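PDB 4W4T: MxaA from Stigmatella aurantiaca, which acts as the terminal reductase domain of the myxalamid PKS-NRPS pathway, an NADPH-binding short-chain dehydrogenase-type Rossmann domain used to produce primary alcohols. Local coordinates for residues A[145-149]-A[169-173]; A[162-167]-A[218-224]; A[185-191]-A[238-244]; A[308-313]-A[379-384]. One frame throughout, in Å; residues are numbered along the deposited sequence.

Contact 1. Residues A[145-149]-A[169-173]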
loop_
_atom_site.group_PDB
_atom_site.type_symbol
_atom_site.label_atom_id
_atom_site.label_comp_id
_atom_site.label_asym_id
_atom_site.label_seq_id
_atom_site.Cartn_x
_atom_site.Cartn_y
_atom_site.Cartn_z
ATOM N N ALA A 145 -1.196 3.117 -38.958
ATOM C CA ALA A 145 -0.132 3.425 -38.004
ATOM C C ALA A 145 -0.621 3.292 -36.557
ATOM O O ALA A 145 -1.824 3.332 -36.267
ATOM C CB ALA A 145 0.427 4.830 -38.273
ATOM N N ILE A 146 0.324 3.095 -35.646
ATOM C CA ILE A 146 0.003 2.825 -34.249
ATOM C C ILE A 146 0.713 3.797 -33.307
ATOM O O ILE A 146 1.925 3.976 -33.393
ATOM C CB ILE A 146 0.404 1.387 -33.846
ATOM C CG1 ILE A 146 -0.336 0.367 -34.716
ATOM C CG2 ILE A 146 0.089 1.136 -32.364
ATOM C CD1 ILE A 146 0.387 -0.952 -34.865
ATOM N N TYR A 147 -0.054 4.417 -32.420
ATOM C CA TYR A 147 0.499 5.169 -31.302
ATOM C C TYR A 147 0.257 4.338 -30.046
ATOM O O TYR A 147 -0.871 4.237 -29.569
ATOM C CB TYR A 147 -0.136 6.559 -31.181
ATOM C CG TYR A 147 0.250 7.506 -32.314
ATOM C CD1 TYR A 147 -0.218 7.302 -33.600
ATOM C CD2 TYR A 147 1.071 8.603 -32.084
ATOM C CE1 TYR A 147 0.122 8.157 -34.644
ATOM C CE2 TYR A 147 1.420 9.461 -33.124
ATOM C CZ TYR A 147 0.945 9.226 -34.404
ATOM O OH TYR A 147 1.277 10.085 -35.437
ATOM N N HIS A 148 1.321 3.729 -29.530
ATOM C CA HIS A 148 1.183 2.834 -28.390
ATOM C C HIS A 148 1.521 3.546 -27.064
ATOM O O HIS A 148 2.684 3.663 -26.674
ATOM C CB HIS A 148 2.054 1.580 -28.609
ATOM C CG HIS A 148 1.967 0.585 -27.488
ATOM N ND1 HIS A 148 0.826 0.412 -26.740
ATOM C CD2 HIS A 148 2.892 -0.257 -26.969
ATOM C CE1 HIS A 148 1.042 -0.509 -25.814
ATOM N NE2 HIS A 148 2.290 -0.923 -25.927
ATOM N N ASN A 149 0.480 4.040 -26.401
ATOM C CA ASN A 149 0.609 4.776 -25.146
ATOM C C ASN A 149 -0.079 4.038 -23.987
ATOM O O ASN A 149 -0.118 4.529 -22.863
ATOM C CB ASN A 149 0.023 6.193 -25.300
ATOM C CG ASN A 149 0.076 6.994 -24.008
ATOM O OD1 ASN A 149 1.104 7.039 -23.337
ATOM N ND2 ASN A 149 -1.051 7.580 -23.628
ATOM N N GLY A 169 1.666 -6.831 -23.811
ATOM C CA GLY A 169 0.865 -5.887 -24.568
ATOM C C GLY A 169 1.668 -5.243 -25.694
ATOM O O GLY A 169 1.181 -5.108 -26.814
ATOM N N THR A 170 2.904 -4.869 -25.393
ATOM C CA THR A 170 3.780 -4.283 -26.397
ATOM C C THR A 170 4.128 -5.344 -27.445
ATOM O O THR A 170 4.145 -5.067 -28.650
ATOM C CB THR A 170 5.048 -3.708 -25.749
ATOM O OG1 THR A 170 4.672 -2.626 -24.884
ATOM C CG2 THR A 170 6.006 -3.180 -26.822
ATOM N N ARG A 171 4.375 -6.572 -26.990
ATOM C CA ARG A 171 4.589 -7.681 -27.930
ATOM C C ARG A 171 3.419 -7.826 -28.907
ATOM O O ARG A 171 3.616 -7.979 -30.114
ATOM C CB ARG A 171 4.801 -8.998 -27.169
ATOM C CG ARG A 171 5.118 -10.173 -28.085
ATOM C CD ARG A 171 5.052 -11.524 -27.357
ATOM N NE ARG A 171 3.706 -11.849 -26.883
ATOM C CZ ARG A 171 3.428 -12.871 -26.076
ATOM N NH1 ARG A 171 4.403 -13.667 -25.657
ATOM N NH2 ARG A 171 2.177 -13.099 -25.686
ATOM N N GLU A 172 2.196 -7.753 -28.397
ATOM C CA GLU A 172 1.024 -7.954 -29.252
ATOM C C GLU A 172 0.840 -6.786 -30.223
ATOM O O GLU A 172 0.365 -6.960 -31.346
ATOM C CB GLU A 172 -0.232 -8.157 -28.396
ATOM C CG GLU A 172 -0.166 -9.430 -27.539
ATOM C CD GLU A 172 0.085 -10.688 -28.381
ATOM O OE1 GLU A 172 -0.878 -11.202 -29.001
ATOM O OE2 GLU A 172 1.245 -11.159 -28.417
ATOM N N ILE A 173 1.211 -5.588 -29.781
ATOM C CA ILE A 173 1.198 -4.407 -30.648
ATOM C C ILE A 173 2.195 -4.599 -31.772
ATOM O O ILE A 173 1.912 -4.279 -32.933
ATOM C CB ILE A 173 1.533 -3.112 -29.838
ATOM C CG1 ILE A 173 0.317 -2.675 -29.014
ATOM C CG2 ILE A 173 2.043 -1.973 -30.757
ATOM C CD1 ILE A 173 -0.891 -2.234 -29.869
#

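Contact 2. Residues A[162-167]-A[218-224]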
loop_
_atom_site.group_PDB
_atom_site.type_symbol
_atom_site.label_atom_id
_atom_site.label_comp_id
_atom_site.label_asym_id
_atom_site.label_seq_id
_atom_site.Cartn_x
_atom_site.Cartn_y
_atom_site.Cartn_z
HETATM N N MSE A 162 2.962 -6.220 -14.033
HETATM C CA MSE A 162 2.837 -5.331 -15.187
HETATM C C MSE A 162 3.326 -6.006 -16.460
HETATM O O MSE A 162 3.309 -5.415 -17.554
HETATM C CB MSE A 162 3.598 -4.020 -14.933
HETATM C CG MSE A 162 2.777 -3.025 -14.144
HETATM SE SE MSE A 162 3.823 -1.596 -13.363
HETATM C CE MSE A 162 4.682 -2.658 -11.951
ATOM N N ARG A 163 3.748 -7.260 -16.317
ATOM C CA ARG A 163 4.220 -8.041 -17.450
ATOM C C ARG A 163 3.165 -8.150 -18.560
ATOM O O ARG A 163 3.462 -7.921 -19.739
ATOM C CB ARG A 163 4.647 -9.428 -16.969
ATOM C CG ARG A 163 5.361 -10.253 -18.014
ATOM C CD ARG A 163 5.852 -11.580 -17.421
ATOM N NE ARG A 163 6.505 -12.393 -18.440
ATOM C CZ ARG A 163 5.881 -13.238 -19.253
ATOM N NH1 ARG A 163 4.569 -13.417 -19.165
ATOM N NH2 ARG A 163 6.577 -13.918 -20.153
ATOM N N ALA A 164 1.928 -8.470 -18.188
ATOM C CA ALA A 164 0.874 -8.662 -19.189
ATOM C C ALA A 164 0.614 -7.378 -19.983
ATOM O O ALA A 164 0.612 -7.407 -21.213
ATOM C CB ALA A 164 -0.419 -9.143 -18.532
ATOM N N ALA A 165 0.414 -6.262 -19.281
ATOM C CA ALA A 165 0.040 -5.019 -19.951
ATOM C C ALA A 165 1.220 -4.363 -20.665
ATOM O O ALA A 165 1.068 -3.859 -21.782
ATOM C CB ALA A 165 -0.576 -4.045 -18.972
ATOM N N ASN A 166 2.388 -4.358 -20.029
ATOM C CA ASN A 166 3.511 -3.596 -20.568
ATOM C C ASN A 166 4.416 -4.406 -21.467
ATOM O O ASN A 166 4.842 -3.925 -22.516
ATOM C CB ASN A 166 4.309 -2.969 -19.406
ATOM C CG ASN A 166 3.475 -1.987 -18.617
ATOM O OD1 ASN A 166 2.326 -1.709 -18.976
ATOM N ND2 ASN A 166 4.027 -1.471 -17.528
ATOM N N VAL A 167 4.685 -5.653 -21.089
ATOM C CA VAL A 167 5.587 -6.463 -21.882
ATOM C C VAL A 167 4.793 -7.207 -22.952
ATOM O O VAL A 167 5.042 -7.020 -24.139
ATOM C CB VAL A 167 6.393 -7.464 -21.021
ATOM C CG1 VAL A 167 7.263 -8.333 -21.928
ATOM C CG2 VAL A 167 7.250 -6.715 -19.979
ATOM N N TYR A 218 7.709 -1.095 -12.365
ATOM C CA TYR A 218 7.300 -0.283 -13.505
ATOM C C TYR A 218 8.479 -0.070 -14.450
ATOM O O TYR A 218 8.379 -0.349 -15.653
ATOM C CB TYR A 218 6.729 1.066 -13.051
ATOM C CG TYR A 218 6.443 2.005 -14.209
ATOM C CD1 TYR A 218 5.430 1.717 -15.117
ATOM C CD2 TYR A 218 7.186 3.161 -14.396
ATOM C CE1 TYR A 218 5.173 2.558 -16.182
ATOM C CE2 TYR A 218 6.934 4.019 -15.460
ATOM C CZ TYR A 218 5.924 3.709 -16.345
ATOM O OH TYR A 218 5.652 4.534 -17.399
ATOM N N ALA A 219 9.597 0.408 -13.900
ATOM C CA ALA A 219 10.801 0.655 -14.699
ATOM C C ALA A 219 11.266 -0.626 -15.378
ATOM O O ALA A 219 11.637 -0.634 -16.555
ATOM C CB ALA A 219 11.907 1.230 -13.834
ATOM N N GLN A 220 11.250 -1.719 -14.627
ATOM C CA GLN A 220 11.667 -2.997 -15.174
ATOM C C GLN A 220 10.801 -3.417 -16.359
ATOM O O GLN A 220 11.317 -3.846 -17.388
ATOM C CB GLN A 220 11.630 -4.060 -14.082
ATOM C CG GLN A 220 12.732 -3.849 -13.071
ATOM C CD GLN A 220 12.559 -4.705 -11.848
ATOM O OE1 GLN A 220 11.441 -5.114 -11.508
ATOM N NE2 GLN A 220 13.666 -4.990 -11.181
ATOM N N SER A 221 9.488 -3.265 -16.232
ATOM C CA SER A 221 8.595 -3.714 -17.311
ATOM C C SER A 221 8.723 -2.823 -18.557
ATOM O O SER A 221 8.622 -3.299 -19.688
ATOM C CB SER A 221 7.140 -3.754 -16.835
ATOM O OG SER A 221 6.610 -2.461 -16.598
ATOM N N LYS A 222 8.982 -1.537 -18.350
ATOM C CA LYS A 222 9.106 -0.615 -19.479
ATOM C C LYS A 222 10.461 -0.805 -20.172
ATOM O O LYS A 222 10.577 -0.634 -21.379
ATOM C CB LYS A 222 8.919 0.837 -19.019
ATOM C CG LYS A 222 7.494 1.164 -18.548
ATOM C CD LYS A 222 6.440 1.054 -19.666
ATOM C CE LYS A 222 6.513 2.243 -20.642
ATOM N NZ LYS A 222 5.330 2.290 -21.569
ATOM N N TRP A 223 11.481 -1.176 -19.406
ATOM C CA TRP A 223 12.772 -1.508 -19.996
ATOM C C TRP A 223 12.606 -2.691 -20.964
ATOM O O TRP A 223 13.063 -2.656 -22.107
ATOM C CB TRP A 223 13.779 -1.847 -18.901
ATOM C CG TRP A 223 15.145 -2.214 -19.375
ATOM C CD1 TRP A 223 16.220 -1.381 -19.515
ATOM C CD2 TRP A 223 15.603 -3.524 -19.740
ATOM N NE1 TRP A 223 17.318 -2.092 -19.958
ATOM C CE2 TRP A 223 16.964 -3.409 -20.097
ATOM C CE3 TRP A 223 14.992 -4.783 -19.798
ATOM C CZ2 TRP A 223 17.723 -4.506 -20.514
ATOM C CZ3 TRP A 223 15.748 -5.875 -20.203
ATOM C CH2 TRP A 223 17.099 -5.726 -20.562
ATOM N N VAL A 224 11.956 -3.743 -20.493
ATOM C CA VAL A 224 11.727 -4.906 -21.338
ATOM C C VAL A 224 10.913 -4.529 -22.590
ATOM O O VAL A 224 11.251 -4.930 -23.716
ATOM C CB VAL A 224 11.012 -6.018 -20.540
ATOM C CG1 VAL A 224 10.679 -7.195 -21.429
ATOM C CG2 VAL A 224 11.895 -6.466 -19.385
#

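Contact 3. Residues A[185-191]-A[238-244]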
loop_
_atom_site.group_PDB
_atom_site.type_symbol
_atom_site.label_atom_id
_atom_site.label_comp_id
_atom_site.label_asym_id
_atom_site.label_seq_id
_atom_site.Cartn_x
_atom_site.Cartn_y
_atom_site.Cartn_z
ATOM N N LEU A 185 5.136 2.375 -35.934
ATOM C CA LEU A 185 4.805 2.362 -34.526
ATOM C C LEU A 185 5.448 3.533 -33.796
ATOM O O LEU A 185 6.663 3.685 -33.804
ATOM C CB LEU A 185 5.259 1.053 -33.896
ATOM C CG LEU A 185 5.225 1.085 -32.367
ATOM C CD1 LEU A 185 3.786 1.150 -31.864
ATOM C CD2 LEU A 185 5.960 -0.112 -31.812
ATOM N N HIS A 186 4.627 4.370 -33.189
ATOM C CA HIS A 186 5.152 5.453 -32.365
ATOM C C HIS A 186 4.959 5.032 -30.924
ATOM O O HIS A 186 3.841 5.013 -30.408
ATOM C CB HIS A 186 4.462 6.762 -32.718
ATOM C CG HIS A 186 4.491 7.030 -34.188
ATOM N ND1 HIS A 186 5.655 7.352 -34.848
ATOM C CD2 HIS A 186 3.536 6.920 -35.141
ATOM C CE1 HIS A 186 5.408 7.462 -36.141
ATOM N NE2 HIS A 186 4.127 7.212 -36.343
ATOM N N TYR A 187 6.063 4.628 -30.301
ATOM C CA TYR A 187 5.985 3.961 -29.003
ATOM C C TYR A 187 6.268 4.927 -27.857
ATOM O O TYR A 187 7.331 5.538 -27.804
ATOM C CB TYR A 187 6.961 2.778 -28.958
ATOM C CG TYR A 187 7.016 2.163 -27.586
ATOM C CD1 TYR A 187 5.862 1.670 -26.989
ATOM C CD2 TYR A 187 8.200 2.110 -26.875
ATOM C CE1 TYR A 187 5.889 1.123 -25.717
ATOM C CE2 TYR A 187 8.242 1.557 -25.597
ATOM C CZ TYR A 187 7.080 1.070 -25.029
ATOM O OH TYR A 187 7.104 0.540 -23.755
ATOM N N VAL A 188 5.311 5.060 -26.944
ATOM C CA VAL A 188 5.514 5.887 -25.760
ATOM C C VAL A 188 6.139 5.057 -24.644
ATOM O O VAL A 188 5.481 4.236 -23.986
ATOM C CB VAL A 188 4.217 6.544 -25.296
ATOM C CG1 VAL A 188 4.511 7.515 -24.140
ATOM C CG2 VAL A 188 3.573 7.309 -26.486
ATOM N N SER A 189 7.435 5.278 -24.430
ATOM C CA SER A 189 8.185 4.591 -23.384
ATOM C C SER A 189 8.205 5.422 -22.105
ATOM O O SER A 189 7.153 5.828 -21.610
ATOM C CB SER A 189 9.614 4.304 -23.848
ATOM O OG SER A 189 10.342 3.603 -22.854
ATOM N N THR A 190 9.396 5.681 -21.569
ATOM C CA THR A 190 9.499 6.501 -20.363
ATOM C C THR A 190 10.964 6.725 -20.032
ATOM O O THR A 190 11.791 5.874 -20.323
ATOM C CB THR A 190 8.794 5.845 -19.152
ATOM O OG1 THR A 190 9.058 6.595 -17.968
ATOM C CG2 THR A 190 9.289 4.417 -18.941
ATOM N N VAL A 191 11.298 7.861 -19.424
ATOM C CA VAL A 191 12.676 8.051 -18.981
ATOM C C VAL A 191 13.019 7.058 -17.875
ATOM O O VAL A 191 14.191 6.844 -17.571
ATOM C CB VAL A 191 12.941 9.489 -18.478
ATOM C CG1 VAL A 191 12.739 10.481 -19.614
ATOM C CG2 VAL A 191 12.057 9.809 -17.269
ATOM N N PRO A 238 9.375 0.317 -38.934
ATOM C CA PRO A 238 9.579 1.743 -38.660
ATOM C C PRO A 238 9.000 2.112 -37.302
ATOM O O PRO A 238 7.803 1.931 -37.057
ATOM C CB PRO A 238 8.820 2.445 -39.787
ATOM C CG PRO A 238 8.616 1.394 -40.848
ATOM C CD PRO A 238 8.468 0.107 -40.076
ATOM N N VAL A 239 9.855 2.638 -36.437
ATOM C CA VAL A 239 9.497 2.909 -35.053
ATOM C C VAL A 239 10.037 4.263 -34.628
ATOM O O VAL A 239 11.138 4.626 -35.008
ATOM C CB VAL A 239 10.072 1.837 -34.102
ATOM C CG1 VAL A 239 9.879 2.237 -32.673
ATOM C CG2 VAL A 239 9.437 0.461 -34.366
ATOM N N THR A 240 9.258 5.000 -33.845
ATOM C CA THR A 240 9.799 6.126 -33.086
ATOM C C THR A 240 9.661 5.775 -31.606
ATOM O O THR A 240 8.655 5.186 -31.178
ATOM C CB THR A 240 9.082 7.459 -33.415
ATOM O OG1 THR A 240 7.791 7.499 -32.793
ATOM C CG2 THR A 240 8.905 7.612 -34.898
ATOM N N ILE A 241 10.691 6.093 -30.829
ATOM C CA ILE A 241 10.645 5.831 -29.392
ATOM C C ILE A 241 10.664 7.133 -28.624
ATOM O O ILE A 241 11.631 7.878 -28.682
ATOM C CB ILE A 241 11.814 4.942 -28.947
ATOM C CG1 ILE A 241 11.718 3.588 -29.676
ATOM C CG2 ILE A 241 11.818 4.778 -27.419
ATOM C CD1 ILE A 241 12.882 2.646 -29.386
ATOM N N LEU A 242 9.567 7.401 -27.923
ATOM C CA LEU A 242 9.362 8.650 -27.205
ATOM C C LEU A 242 9.376 8.383 -25.709
ATOM O O LEU A 242 8.572 7.597 -25.223
ATOM C CB LEU A 242 8.035 9.282 -27.629
ATOM C CG LEU A 242 7.984 9.278 -29.158
ATOM C CD1 LEU A 242 6.607 8.983 -29.713
ATOM C CD2 LEU A 242 8.528 10.585 -29.669
ATOM N N ARG A 243 10.286 9.041 -24.986
ATOM C CA ARG A 243 10.417 8.842 -23.545
ATOM C C ARG A 243 10.036 10.114 -22.796
ATOM O O ARG A 243 10.856 11.018 -22.655
ATOM C CB ARG A 243 11.857 8.466 -23.172
ATOM C CG ARG A 243 12.418 7.207 -23.800
ATOM C CD ARG A 243 13.910 7.086 -23.422
ATOM N NE ARG A 243 14.509 5.805 -23.786
ATOM C CZ ARG A 243 15.816 5.598 -23.905
ATOM N NH1 ARG A 243 16.676 6.598 -23.718
ATOM N NH2 ARG A 243 16.267 4.390 -24.214
ATOM N N PRO A 244 8.789 10.197 -22.321
ATOM C CA PRO A 244 8.377 11.349 -21.521
ATOM C C PRO A 244 9.054 11.348 -20.159
ATOM O O PRO A 244 9.344 10.278 -19.654
ATOM C CB PRO A 244 6.866 11.154 -21.371
ATOM C CG PRO A 244 6.489 10.191 -22.475
ATOM C CD PRO A 244 7.667 9.280 -22.583
HETATM O O HOH W 1 7.627 8.818 -17.772
#

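Contact 4. Residues A[308-313]-A[379-384]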
loop_
_atom_site.group_PDB
_atom_site.type_symbol
_atom_site.label_atom_id
_atom_site.label_comp_id
_atom_site.label_asym_id
_atom_site.label_seq_id
_atom_site.Cartn_x
_atom_site.Cartn_y
_atom_site.Cartn_z
ATOM N N TYR A 308 13.634 10.020 -28.474
ATOM C CA TYR A 308 13.544 11.397 -27.997
ATOM C C TYR A 308 13.160 11.467 -26.529
ATOM O O TYR A 308 12.307 10.721 -26.049
ATOM C CB TYR A 308 12.544 12.193 -28.840
ATOM C CG TYR A 308 12.940 12.211 -30.297
ATOM C CD1 TYR A 308 13.836 13.156 -30.780
ATOM C CD2 TYR A 308 12.455 11.248 -31.178
ATOM C CE1 TYR A 308 14.224 13.167 -32.115
ATOM C CE2 TYR A 308 12.834 11.248 -32.513
ATOM C CZ TYR A 308 13.717 12.205 -32.977
ATOM O OH TYR A 308 14.099 12.202 -34.302
ATOM N N HIS A 309 13.821 12.371 -25.818
ATOM C CA HIS A 309 13.518 12.608 -24.419
ATOM C C HIS A 309 12.573 13.776 -24.306
ATOM O O HIS A 309 12.958 14.928 -24.539
ATOM C CB HIS A 309 14.797 12.858 -23.633
ATOM C CG HIS A 309 15.624 11.629 -23.430
ATOM N ND1 HIS A 309 16.944 11.671 -23.032
ATOM C CD2 HIS A 309 15.317 10.317 -23.575
ATOM C CE1 HIS A 309 17.410 10.440 -22.931
ATOM N NE2 HIS A 309 16.440 9.598 -23.249
ATOM N N LEU A 310 11.321 13.487 -23.969
ATOM C CA LEU A 310 10.328 14.541 -23.861
ATOM C C LEU A 310 10.292 15.021 -22.422
ATOM O O LEU A 310 9.389 14.692 -21.655
ATOM C CB LEU A 310 8.959 14.053 -24.335
ATOM C CG LEU A 310 9.005 13.452 -25.741
ATOM C CD1 LEU A 310 7.589 13.114 -26.240
ATOM C CD2 LEU A 310 9.712 14.397 -26.704
ATOM N N VAL A 311 11.321 15.787 -22.081
ATOM C CA VAL A 311 11.527 16.324 -20.749
ATOM C C VAL A 311 11.652 17.832 -20.841
ATOM O O VAL A 311 11.955 18.377 -21.899
ATOM C CB VAL A 311 12.795 15.746 -20.095
ATOM C CG1 VAL A 311 12.706 14.204 -20.015
ATOM C CG2 VAL A 311 14.028 16.163 -20.895
ATOM N N ASN A 312 11.421 18.506 -19.726
ATOM C CA ASN A 312 11.647 19.938 -19.662
ATOM C C ASN A 312 13.147 20.205 -19.767
ATOM O O ASN A 312 13.924 19.710 -18.948
ATOM C CB ASN A 312 11.069 20.511 -18.369
ATOM C CG ASN A 312 10.791 22.002 -18.468
ATOM O OD1 ASN A 312 11.525 22.732 -19.127
ATOM N ND2 ASN A 312 9.720 22.451 -17.830
ATOM N N PRO A 313 13.563 20.979 -20.784
ATOM C CA PRO A 313 14.976 21.351 -20.928
ATOM C C PRO A 313 15.504 22.142 -19.726
ATOM O O PRO A 313 16.711 22.143 -19.475
ATOM C CB PRO A 313 14.986 22.225 -22.194
ATOM C CG PRO A 313 13.723 21.881 -22.909
ATOM C CD PRO A 313 12.728 21.584 -21.835
ATOM N N CYS A 379 18.031 13.999 -18.004
ATOM C CA CYS A 379 18.051 13.633 -19.423
ATOM C C CYS A 379 18.416 14.796 -20.318
ATOM O O CYS A 379 17.956 15.920 -20.100
ATOM C CB CYS A 379 16.683 13.109 -19.872
ATOM S SG CYS A 379 16.287 11.574 -19.098
ATOM N N ASP A 380 19.231 14.514 -21.324
ATOM C CA ASP A 380 19.494 15.483 -22.384
ATOM C C ASP A 380 18.367 15.426 -23.408
ATOM O O ASP A 380 17.782 14.364 -23.618
ATOM C CB ASP A 380 20.838 15.208 -23.047
ATOM C CG ASP A 380 21.190 16.254 -24.090
ATOM O OD1 ASP A 380 21.550 17.380 -23.691
ATOM O OD2 ASP A 380 21.092 15.958 -25.299
ATOM N N SER A 381 18.054 16.560 -24.037
ATOM C CA SER A 381 16.962 16.602 -25.009
ATOM C C SER A 381 17.345 17.342 -26.292
ATOM O O SER A 381 16.477 17.841 -27.022
ATOM C CB SER A 381 15.722 17.242 -24.382
ATOM O OG SER A 381 16.018 18.503 -23.800
ATOM N N GLY A 382 18.644 17.381 -26.577
ATOM C CA GLY A 382 19.157 18.140 -27.702
ATOM C C GLY A 382 18.614 17.680 -29.045
ATOM O O GLY A 382 18.370 18.511 -29.919
ATOM N N ASP A 383 18.418 16.370 -29.216
ATOM C CA ASP A 383 17.853 15.849 -30.467
ATOM C C ASP A 383 16.384 16.229 -30.629
ATOM O O ASP A 383 15.918 16.509 -31.737
ATOM C CB ASP A 383 18.015 14.331 -30.548
ATOM C CG ASP A 383 19.465 13.910 -30.618
ATOM O OD1 ASP A 383 20.316 14.790 -30.867
ATOM O OD2 ASP A 383 19.760 12.713 -30.433
ATOM N N THR A 384 15.648 16.249 -29.525
ATOM C CA THR A 384 14.275 16.722 -29.563
ATOM C C THR A 384 14.222 18.211 -29.919
ATOM O O THR A 384 13.429 18.632 -30.754
ATOM C CB THR A 384 13.577 16.506 -28.227
ATOM O OG1 THR A 384 13.618 15.106 -27.894
ATOM C CG2 THR A 384 12.134 16.979 -28.315
HETATM O O HOH W 2 16.133 18.306 -18.835
#

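Contact 1. Residues A[145-149]-A[169-173]
H148 and I173 are the nearest CA pair (7.6 Å), where strand 145-148 and helix segment 169-173 run nearly antiparallel at 170° with axes 10.6 Å apart. That spacing is bridged by side chains, chiefly the imidazole of H148, which extends to the helix because its CG lies anti to the backbone N (chi1 -179°). I173 CG1 sits over the centre of one ring face, 3.8 Å from the centroid of the H148 ring and close to its normal, a CH-pi contact. In the ring plane, H148 NE2 donates to T170 OG1 at 3.1 Å, a bent bond with an N-H...O angle of 144°. T170 OG1 is bonded in turn to N166 O, one turn earlier, while H148 ND1 is bonded to T61 OG1; with both nitrogens engaged, the ring is fixed against flipping. Beside it, I146 CG2 meets I173 CG2 at 4.0 Å, the two side chains lying alongside and pointing opposite ways. Strand and helix open the beta-alpha-beta unit formed by strand 145-148, helix 159-177 and strand 185-188. L185 of that last strand touches I146, H148 and I173, whereas strand 57-61 pairs with strand 145-148 and supplies T61.

Contact 2. Residues A[162-167]-A[218-224]
N166 reaches S221 from an irregular piece of helix: residues 163-167 form a wider pi-type turn, with a kink because A164 N and A165 N lack the usual bond to the preceding turn. The two helix segments cross at -40° with axes 8.9 Å apart, and N166 and S221 are nearest, CA to CA 6.0 Å. N166 ND2 gives S221 OG a nearly straight bond of 2.9 Å (170°), with the hydroxyl in the amide plane; N166 OD1 accepts from L152 N, which fixes the rotation of the amide. S221 OG, held between its own backbone N and carbonyl carbon (chi1 69°), donates a hydrogen bond to Y218 O at 2.9 Å. With an alanine at S221, N166 ND2 would probably be left without its acceptor on the neighbouring helix. At one end the selenomethionine M162 places SE at the edge of the Y218 ring, 5.4 Å from its centroid, a Met-aromatic contact. At the other, V167 CG1 meets V224 CG1 at 3.6 Å. K222 CG lies 3.6 Å above a face of the Y218 ring, toward its rim. Y218 and K222, both NADPH-binding, are spaced as in the Tyr-x-x-x-Lys signature of short-chain dehydrogenases.

Contact 3. Residues A[185-191]-A[238-244]
Six backbone hydrogen bonds tie L185-V191 to P238-P244, and five of them, from L185 N to P238 O through S189 N to L242 O, form the regular ladder of parallel strands, whose axes lie 4.7 Å apart at 16°. L185 and Y187 each use both N and O, and V239 CA adds a CA-H...O contact to L185 O at 3.2 Å. The next rung is missing because P244 has no N-H: its CD sits 3.6 Å from S189 O instead. Beyond this gap V191 N bonds to P244 O at 3.1 Å.

Among polar side chains, H186 ND1 and T240 OG1 share a hydrogen bond of 3.0 Å (152°) at the imidazole edge. T240 OG1 lies between its backbone N and carbonyl carbon (chi1 75°), on the same sheet face as H186. A leucine in place of H186 would probably leave the buried T240 hydroxyl without this partner. R243 forms a salt bridge with E226, which also accepts from S189 OG. A water bridges T190 OG1, at 2.7 Å, and P244 O; T190 OG1 also accepts from S192 N.

Apolar contacts include V188 CG1 against P244 CG, 3.7 Å, and L185 CB against V239 CG2, 4.2 Å. The chemistry implies that the proline interrupts the regular ladder where the chain after V188 leaves the strand, and V188 O is there bonded to K222 NZ.

Contact 4. Residues A[308-313]-A[379-384]
H309 and its neighbours on strand 307-310 meet C379-T384, the loop and first turn of helix 382-388, in a partly buried contact of mixed polar and apolar character on the strand that pairs with strand 239-248 of the Rossmann sheet. The clearest evidence is H309 ND1, which donates to D380 O at 2.9 Å; the donor lies in the carbonyl plane, but the bond is bent (140°) and the oxygen tilted 18° from the ring plane. H309 NE2 is bonded to R243 NH1, so the imidazole is held at both nitrogens, an arrangement consistent with a neutral ring protonated at ND1. Over one of its faces, toward the rim, stands C379 SG, 4.2 Å from the centroid of the H309 ring.

The loop turns into the helix through an Asx turn, in which D380 OD2 accepts from G382 N at 3.1 Å, above the carboxylate plane. S381 takes the N-cap position, although its side chain makes no capping bond. On the other segment the strand ends in an inverse gamma turn centred on L310.

E204 joins the two segments from outside: OE2 is bonded to H309 N and T384 OG1, and OE1 to D383 N. T384 OG1 also lies 3.2 Å from Y308 CB, near the plane of the Y308 ring. T384 CG2 meets L310 CD2 at 3.9 Å, while V311 CG2 lies 4.0 Å from S381 CB and V311 CG1 faces C379 CB. A bridging water donates to N312 O at 2.6 Å and to C379 O at 3.3 Å.

In the fold
Contacts 1, 3 and 4 step across one parallel sheet: strand 145-148 neighbours 185-188, which neighbours 239-248, which neighbours 307-310. Centres of contacts 1 and 3 are about 10 Å apart, those of 3 and 4 about 13 Å, and those of 1 and 4 about 23 Å. Contact 2 lies beside the sheet, sharing helix 159-177 with contact 1, and touches contact 3 through the K222 side chain. Along the chain contact 1 closes before contact 3 opens, contact 2 alternates with both, and contact 4 comes last. N149, Y218 and K222 place contacts 1 and 2 at the NADPH site, while contact 4 ties a later loop and helix to the sheet.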